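PDB 2DGJ: extracellular matrix-binding protein EbhA from Staphylococcus aureus, which probably binds extracellular matrix components as a cell wall-associated adhesin, and here contributes a rod-like string of three-helix bundles. Local coordinates for residues 4-9 against 42-47; 89-94 against 120-125. All coordinates share one frame; numbering follows the deposited sequence.

Interaction 1 (4-9 against 42-47); sequences GQLQHG and AILNKQ
Gln7 and Leu44 are where the backbones of 4-9 and 42-47, on helices 3-11 and 27-46, come closest, with their CA atoms 7.6 Å apart. The setting is a three-helix bundle within a FIVAR domain: Leu6 also touches Val57 and Ile43 touches Ala60, both on helix 55-70, which places that helix against the same pair. The contact buries 170 Å² and is carried mainly by one side chain, Leu44, whose two methyl branches meet different neighbours. Its CD1 packs on Leu6 CD2 at 3.5 Å, and the same Leu6 methyl lies 4.1 Å from Leu44 CB. The two leucines run antiparallel, side by side, Leu44 CD1 reaching back to Leu6 CG at 4.2 Å. Each has CG anti to the backbone N (chi1 -176° for Leu6, -163° for Leu44), a setting that carries the branch across the gap between helices. Met3 and Ile10, also on helix 3-11, touch Leu44 as well and extend the apolar surface along that helix. Gln7 crosses Leu44 at about a right angle. A bend at chi2 of 68° brings its amide close although its CB does not face the other helix. The amide's NE2 is hydrogen-bonded to Asp11 OD1 one turn on, while the carbonyl end rests against apolar carbon: Gln7 OE1 lies 3.3 Å from Leu44 CD2.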
ATOM      1  N   GLY A   4     -10.452 -24.421  33.006  1.00 34.14           N
ATOM      2  CA  GLY A   4     -10.112 -23.016  33.162  1.00 32.93           C
ATOM      3  C   GLY A   4      -9.203 -22.493  32.070  1.00 32.09           C
ATOM      4  O   GLY A   4      -9.381 -21.370  31.586  1.00 31.93           O
ATOM      5  N   GLN A   5      -8.226 -23.304  31.676  1.00 31.24           N
ATOM      6  CA  GLN A   5      -7.287 -22.921  30.630  1.00 30.35           C
ATOM      7  C   GLN A   5      -8.014 -22.619  29.322  1.00 29.73           C
ATOM      8  O   GLN A   5      -7.646 -21.690  28.601  1.00 29.76           O
ATOM      9  CB  GLN A   5      -6.267 -24.033  30.400  1.00 30.30           C
ATOM     10  CG  GLN A   5      -5.363 -24.308  31.597  1.00 30.16           C
ATOM     11  CD  GLN A   5      -4.427 -25.477  31.357  1.00 30.07           C
ATOM     12  OE1 GLN A   5      -3.691 -25.505  30.371  1.00 30.05           O
ATOM     13  NE2 GLN A   5      -4.453 -26.449  32.260  1.00 30.10           N
ATOM     14  N   LEU A   6      -9.045 -23.407  29.025  1.00 28.88           N
ATOM     15  CA  LEU A   6      -9.833 -23.225  27.811  1.00 27.92           C
ATOM     16  C   LEU A   6     -10.584 -21.899  27.887  1.00 27.32           C
ATOM     17  O   LEU A   6     -10.649 -21.151  26.906  1.00 27.18           O
ATOM     18  CB  LEU A   6     -10.826 -24.377  27.646  1.00 27.84           C
ATOM     19  CG  LEU A   6     -11.645 -24.354  26.353  1.00 27.73           C
ATOM     20  CD1 LEU A   6     -10.722 -24.471  25.141  1.00 27.55           C
ATOM     21  CD2 LEU A   6     -12.646 -25.490  26.375  1.00 27.59           C
ATOM     22  N   GLN A   7     -11.149 -21.614  29.056  1.00 26.71           N
ATOM     23  CA  GLN A   7     -11.878 -20.371  29.272  1.00 26.19           C
ATOM     24  C   GLN A   7     -10.900 -19.221  29.070  1.00 25.84           C
ATOM     25  O   GLN A   7     -11.251 -18.173  28.524  1.00 25.61           O
ATOM     26  CB  GLN A   7     -12.446 -20.325  30.692  1.00 26.22           C
ATOM     27  CG  GLN A   7     -13.117 -19.004  31.061  1.00 26.39           C
ATOM     28  CD  GLN A   7     -14.401 -18.754  30.291  1.00 26.36           C
ATOM     29  OE1 GLN A   7     -15.370 -19.500  30.421  1.00 26.38           O
ATOM     30  NE2 GLN A   7     -14.413 -17.702  29.482  1.00 26.45           N
ATOM     31  N   HIS A   8      -9.664 -19.440  29.515  1.00 25.52           N
ATOM     32  CA  HIS A   8      -8.606 -18.448  29.387  1.00 25.26           C
ATOM     33  C   HIS A   8      -8.339 -18.144  27.918  1.00 24.84           C
ATOM     34  O   HIS A   8      -8.215 -16.982  27.534  1.00 24.77           O
ATOM     35  CB  HIS A   8      -7.330 -18.950  30.072  1.00 25.67           C
ATOM     36  CG  HIS A   8      -6.123 -18.100  29.805  1.00 26.16           C
ATOM     37  ND1 HIS A   8      -5.320 -18.272  28.699  1.00 26.35           N
ATOM     38  CD2 HIS A   8      -5.605 -17.055  30.492  1.00 26.32           C
ATOM     39  CE1 HIS A   8      -4.355 -17.371  28.715  1.00 26.43           C
ATOM     40  NE2 HIS A   8      -4.503 -16.618  29.790  1.00 26.48           N
ATOM     41  N   GLY A   9      -8.257 -19.196  27.104  1.00 24.33           N
ATOM     42  CA  GLY A   9      -8.022 -19.030  25.681  1.00 23.61           C
ATOM     43  C   GLY A   9      -9.118 -18.185  25.053  1.00 23.13           C
ATOM     44  O   GLY A   9      -8.849 -17.325  24.219  1.00 23.15           O
ATOM     45  N   ALA A  42     -17.996 -23.086  21.668  1.00 20.74           N
ATOM     46  CA  ALA A  42     -19.033 -24.083  21.464  1.00 21.51           C
ATOM     47  C   ALA A  42     -18.804 -25.306  22.349  1.00 22.12           C
ATOM     48  O   ALA A  42     -19.720 -25.780  23.021  1.00 22.16           O
ATOM     49  CB  ALA A  42     -19.071 -24.494  20.000  1.00 21.43           C
ATOM     50  N   ILE A  43     -17.573 -25.805  22.347  1.00 22.86           N
ATOM     51  CA  ILE A  43     -17.220 -26.968  23.148  1.00 23.71           C
ATOM     52  C   ILE A  43     -17.387 -26.677  24.635  1.00 24.35           C
ATOM     53  O   ILE A  43     -17.909 -27.510  25.378  1.00 24.51           O
ATOM     54  CB  ILE A  43     -15.767 -27.405  22.878  1.00 23.75           C
ATOM     55  CG1 ILE A  43     -15.654 -27.971  21.461  1.00 23.77           C
ATOM     56  CG2 ILE A  43     -15.327 -28.437  23.916  1.00 23.87           C
ATOM     57  CD1 ILE A  43     -14.241 -28.332  21.040  1.00 23.85           C
ATOM     58  N   LEU A  44     -16.954 -25.499  25.070  1.00 25.06           N
ATOM     59  CA  LEU A  44     -17.067 -25.129  26.474  1.00 25.76           C
ATOM     60  C   LEU A  44     -18.539 -25.035  26.875  1.00 26.24           C
ATOM     61  O   LEU A  44     -18.910 -25.375  27.993  1.00 26.31           O
ATOM     62  CB  LEU A  44     -16.380 -23.788  26.726  1.00 25.79           C
ATOM     63  CG  LEU A  44     -16.067 -23.467  28.189  1.00 25.83           C
ATOM     64  CD1 LEU A  44     -15.069 -24.480  28.710  1.00 25.88           C
ATOM     65  CD2 LEU A  44     -15.493 -22.072  28.308  1.00 25.92           C
ATOM     66  N   ASN A  45     -19.369 -24.575  25.944  1.00 26.87           N
ATOM     67  CA  ASN A  45     -20.804 -24.436  26.188  1.00 27.51           C
ATOM     68  C   ASN A  45     -21.450 -25.798  26.448  1.00 27.92           C
ATOM     69  O   ASN A  45     -22.239 -25.952  27.381  1.00 28.16           O
ATOM     70  CB  ASN A  45     -21.476 -23.752  24.987  1.00 27.61           C
ATOM     71  CG  ASN A  45     -22.966 -23.575  25.182  1.00 27.86           C
ATOM     72  OD1 ASN A  45     -23.418 -23.154  26.248  1.00 28.01           O
ATOM     73  ND2 ASN A  45     -23.742 -23.888  24.147  1.00 27.92           N
ATOM     74  N   LYS A  46     -21.110 -26.783  25.622  1.00 28.23           N
ATOM     75  CA  LYS A  46     -21.651 -28.132  25.759  1.00 28.50           C
ATOM     76  C   LYS A  46     -21.553 -28.665  27.186  1.00 28.63           C
ATOM     77  O   LYS A  46     -22.476 -29.312  27.675  1.00 28.75           O
ATOM     78  CB  LYS A  46     -20.931 -29.081  24.799  1.00 28.48           C
ATOM     79  CG  LYS A  46     -21.490 -29.071  23.393  1.00 28.51           C
ATOM     80  CD  LYS A  46     -20.450 -29.534  22.376  1.00 28.64           C
ATOM     81  CE  LYS A  46     -19.821 -30.872  22.744  1.00 28.63           C
ATOM     82  NZ  LYS A  46     -18.743 -31.254  21.776  1.00 28.75           N
ATOM     83  N   GLN A  47     -20.428 -28.404  27.845  1.00 28.83           N
ATOM     84  CA  GLN A  47     -20.235 -28.861  29.216  1.00 29.02           C
ATOM     85  C   GLN A  47     -21.010 -28.005  30.211  1.00 29.06           C
ATOM     86  O   GLN A  47     -20.900 -26.780  30.217  1.00 29.13           O
ATOM     87  CB  GLN A  47     -18.747 -28.860  29.585  1.00 29.18           C
ATOM     88  CG  GLN A  47     -18.017 -30.150  29.233  1.00 29.53           C
ATOM     89  CD  GLN A  47     -17.482 -30.161  27.815  1.00 29.78           C
ATOM     90  OE1 GLN A  47     -18.053 -29.549  26.917  1.00 30.04           O
ATOM     91  NE2 GLN A  47     -16.384 -30.877  27.607  1.00 29.85           N
TER

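Interaction 2 (89-94 against 120-125); sequences GTLNHI and TNANTL
Leu91 and Ile94, from the non-helical connection between helices 73-88 and 96-108, lean onto helix 112-135 in a GA module, a three-helix domain. Two backbone approaches define the fit, Leu91 to Asn123 and Ile94 to Leu125, each with CA atoms 7.2 Å apart. Along 120-125, Thr120 comes first and does not touch the loop; its carbonyl O accepts both Thr124 N and Thr124 OG1, the hydroxyl at 3.1 Å. The two donors arrive from opposite faces of the carbonyl plane, with OG1 36° out of it. Ala122 is the first residue to meet the loop. Its CB lies 3.8 Å from Leu91 CD2, and that methyl also sits 3.5 Å from Ala122 O, so Leu91 rests on side chain and backbone together. With CG anti to its carbonyl carbon (chi1 -77°), Leu91 sends CG toward the helix, and a chi2 of 28°, which is not staggered, helps set CD2 as the methyl that reaches Ala122. Asn123 starts away from the loop, but its amide turns back until ND2 is 4.2 Å from Leu91 CD1; its OD1 has a weak hydrogen bond from Asn87 ND2. After Thr124, whose carbonyl O accepts Gln27 NE2 of the second subunit, Leu125 closes the series by bringing CD2 to 4.2 Å from Ile94 CG2, while Leu102 of helix 96-108 touches both Ile94 and Ala122. Within the paired segments the joint is thus made by van der Waals contacts, mostly of methyl groups against carbon but also against Ala122 O and Asn123 ND2; a polar tie is added just beyond by Asp126 OD1, which takes His93 N and, weakly, Ile94 N.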
ATOM      1  N   GLY A  89      19.237   1.140   1.715  1.00 14.61           N
ATOM      2  CA  GLY A  89      20.629   1.192   1.308  1.00 15.04           C
ATOM      3  C   GLY A  89      20.867   1.431  -0.171  1.00 15.44           C
ATOM      4  O   GLY A  89      22.007   1.635  -0.580  1.00 15.51           O
ATOM      5  N   THR A  90      19.807   1.410  -0.971  1.00 15.84           N
ATOM      6  CA  THR A  90      19.937   1.630  -2.411  1.00 16.25           C
ATOM      7  C   THR A  90      19.639   3.074  -2.800  1.00 16.44           C
ATOM      8  O   THR A  90      19.759   3.451  -3.968  1.00 16.57           O
ATOM      9  CB  THR A  90      19.003   0.698  -3.209  1.00 16.36           C
ATOM     10  OG1 THR A  90      17.637   1.018  -2.914  1.00 16.50           O
ATOM     11  CG2 THR A  90      19.266  -0.750  -2.838  1.00 16.32           C
ATOM     12  N   LEU A  91      19.249   3.879  -1.817  1.00 16.67           N
ATOM     13  CA  LEU A  91      18.951   5.290  -2.041  1.00 16.96           C
ATOM     14  C   LEU A  91      20.262   6.083  -1.993  1.00 17.25           C
ATOM     15  O   LEU A  91      20.774   6.387  -0.916  1.00 17.41           O
ATOM     16  CB  LEU A  91      17.975   5.788  -0.968  1.00 16.88           C
ATOM     17  CG  LEU A  91      16.493   5.404  -1.106  1.00 16.91           C
ATOM     18  CD1 LEU A  91      16.319   4.081  -1.845  1.00 16.89           C
ATOM     19  CD2 LEU A  91      15.878   5.335   0.280  1.00 16.86           C
ATOM     20  N   ASN A  92      20.791   6.419  -3.169  1.00 17.47           N
ATOM     21  CA  ASN A  92      22.060   7.142  -3.286  1.00 17.68           C
ATOM     22  C   ASN A  92      21.985   8.666  -3.169  1.00 17.69           C
ATOM     23  O   ASN A  92      22.992   9.343  -3.352  1.00 17.91           O
ATOM     24  CB  ASN A  92      22.717   6.827  -4.635  1.00 18.00           C
ATOM     25  CG  ASN A  92      22.587   5.373  -5.035  1.00 18.36           C
ATOM     26  OD1 ASN A  92      23.080   4.478  -4.348  1.00 18.58           O
ATOM     27  ND2 ASN A  92      21.925   5.127  -6.164  1.00 18.50           N
ATOM     28  N   HIS A  93      20.822   9.218  -2.854  1.00 17.52           N
ATOM     29  CA  HIS A  93      20.719  10.670  -2.790  1.00 17.31           C
ATOM     30  C   HIS A  93      20.432  11.297  -1.438  1.00 17.13           C
ATOM     31  O   HIS A  93      20.788  12.452  -1.211  1.00 17.22           O
ATOM     32  CB  HIS A  93      19.693  11.122  -3.825  1.00 17.42           C
ATOM     33  CG  HIS A  93      19.957  10.571  -5.190  1.00 17.30           C
ATOM     34  ND1 HIS A  93      20.981  11.020  -5.995  1.00 17.43           N
ATOM     35  CD2 HIS A  93      19.365   9.555  -5.868  1.00 17.41           C
ATOM     36  CE1 HIS A  93      21.011  10.316  -7.103  1.00 17.40           C
ATOM     37  NE2 HIS A  93      20.043   9.412  -7.058  1.00 17.59           N
ATOM     38  N   ILE A  94      19.793  10.557  -0.537  1.00 16.86           N
ATOM     39  CA  ILE A  94      19.505  11.098   0.785  1.00 16.68           C
ATOM     40  C   ILE A  94      20.807  11.340   1.552  1.00 16.58           C
ATOM     41  O   ILE A  94      21.815  10.672   1.307  1.00 16.56           O
ATOM     42  CB  ILE A  94      18.618  10.144   1.611  1.00 16.46           C
ATOM     43  CG1 ILE A  94      19.301   8.781   1.739  1.00 16.51           C
ATOM     44  CG2 ILE A  94      17.255  10.010   0.959  1.00 16.43           C
ATOM     45  CD1 ILE A  94      18.569   7.809   2.639  1.00 16.44           C
ATOM     46  N   THR A 120       8.131   3.698   1.875  1.00 17.22           N
ATOM     47  CA  THR A 120       7.537   4.532   0.841  1.00 16.99           C
ATOM     48  C   THR A 120       8.032   5.971   0.921  1.00 16.79           C
ATOM     49  O   THR A 120       8.378   6.569  -0.097  1.00 16.95           O
ATOM     50  CB  THR A 120       5.994   4.527   0.934  1.00 16.96           C
ATOM     51  OG1 THR A 120       5.493   3.230   0.580  1.00 16.87           O
ATOM     52  CG2 THR A 120       5.404   5.574   0.001  1.00 16.99           C
ATOM     53  N   ASN A 121       8.070   6.527   2.127  1.00 16.51           N
ATOM     54  CA  ASN A 121       8.538   7.896   2.316  1.00 16.34           C
ATOM     55  C   ASN A 121      10.019   8.017   1.964  1.00 16.23           C
ATOM     56  O   ASN A 121      10.456   9.044   1.448  1.00 16.14           O
ATOM     57  CB  ASN A 121       8.323   8.353   3.762  1.00 16.25           C
ATOM     58  CG  ASN A 121       6.866   8.405   4.143  1.00 16.29           C
ATOM     59  OD1 ASN A 121       5.985   8.350   3.280  1.00 16.20           O
ATOM     60  ND2 ASN A 121       6.596   8.522   5.442  1.00 16.16           N
ATOM     61  N   ALA A 122      10.786   6.967   2.248  1.00 16.17           N
ATOM     62  CA  ALA A 122      12.217   6.958   1.961  1.00 16.01           C
ATOM     63  C   ALA A 122      12.486   7.076   0.460  1.00 15.99           C
ATOM     64  O   ALA A 122      13.389   7.799   0.034  1.00 16.00           O
ATOM     65  CB  ALA A 122      12.843   5.682   2.503  1.00 15.77           C
ATOM     66  N   ASN A 123      11.702   6.356  -0.342  1.00 15.95           N
ATOM     67  CA  ASN A 123      11.863   6.399  -1.789  1.00 15.94           C
ATOM     68  C   ASN A 123      11.424   7.749  -2.340  1.00 15.86           C
ATOM     69  O   ASN A 123      12.044   8.285  -3.249  1.00 15.87           O
ATOM     70  CB  ASN A 123      11.054   5.290  -2.467  1.00 16.13           C
ATOM     71  CG  ASN A 123      11.600   3.911  -2.177  1.00 16.18           C
ATOM     72  OD1 ASN A 123      11.338   3.335  -1.126  1.00 16.54           O
ATOM     73  ND2 ASN A 123      12.374   3.375  -3.112  1.00 16.28           N
ATOM     74  N   THR A 124      10.341   8.284  -1.788  1.00 15.85           N
ATOM     75  CA  THR A 124       9.835   9.582  -2.221  1.00 15.80           C
ATOM     76  C   THR A 124      10.866  10.680  -1.927  1.00 15.72           C
ATOM     77  O   THR A 124      11.189  11.497  -2.796  1.00 15.69           O
ATOM     78  CB  THR A 124       8.523   9.929  -1.491  1.00 15.73           C
ATOM     79  OG1 THR A 124       7.514   8.968  -1.827  1.00 15.68           O
ATOM     80  CG2 THR A 124       8.047  11.313  -1.880  1.00 15.77           C
ATOM     81  N   LEU A 125      11.379  10.692  -0.699  1.00 15.54           N
ATOM     82  CA  LEU A 125      12.369  11.684  -0.285  1.00 15.52           C
ATOM     83  C   LEU A 125      13.600  11.590  -1.178  1.00 15.60           C
ATOM     84  O   LEU A 125      14.105  12.599  -1.661  1.00 15.55           O
ATOM     85  CB  LEU A 125      12.775  11.457   1.172  1.00 15.37           C
ATOM     86  CG  LEU A 125      13.730  12.502   1.753  1.00 15.45           C
ATOM     87  CD1 LEU A 125      13.014  13.842   1.879  1.00 15.30           C
ATOM     88  CD2 LEU A 125      14.236  12.029   3.108  1.00 15.34           C
TER

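Interactions 1 and 2 bury similar areas, 170 and 181 Å², but differ in place and partners. Interaction 1 joins two helices in a FIVAR range, far out on the rod, its centre about 54 Å from the chain's centre; one of its three touching residues is buried. Interaction 2 joins a loop to a helix in a GA range, its centre about 8 Å from the chain's, with four of five touching residues buried. No helix is common to both: their centres stand 51 Å apart and their nearest atoms about 34 Å. Apolar packing predominates in each, although a glutamine amide borders the first, a backbone oxygen and an asparagine amide the second. Both also touch the second subunit.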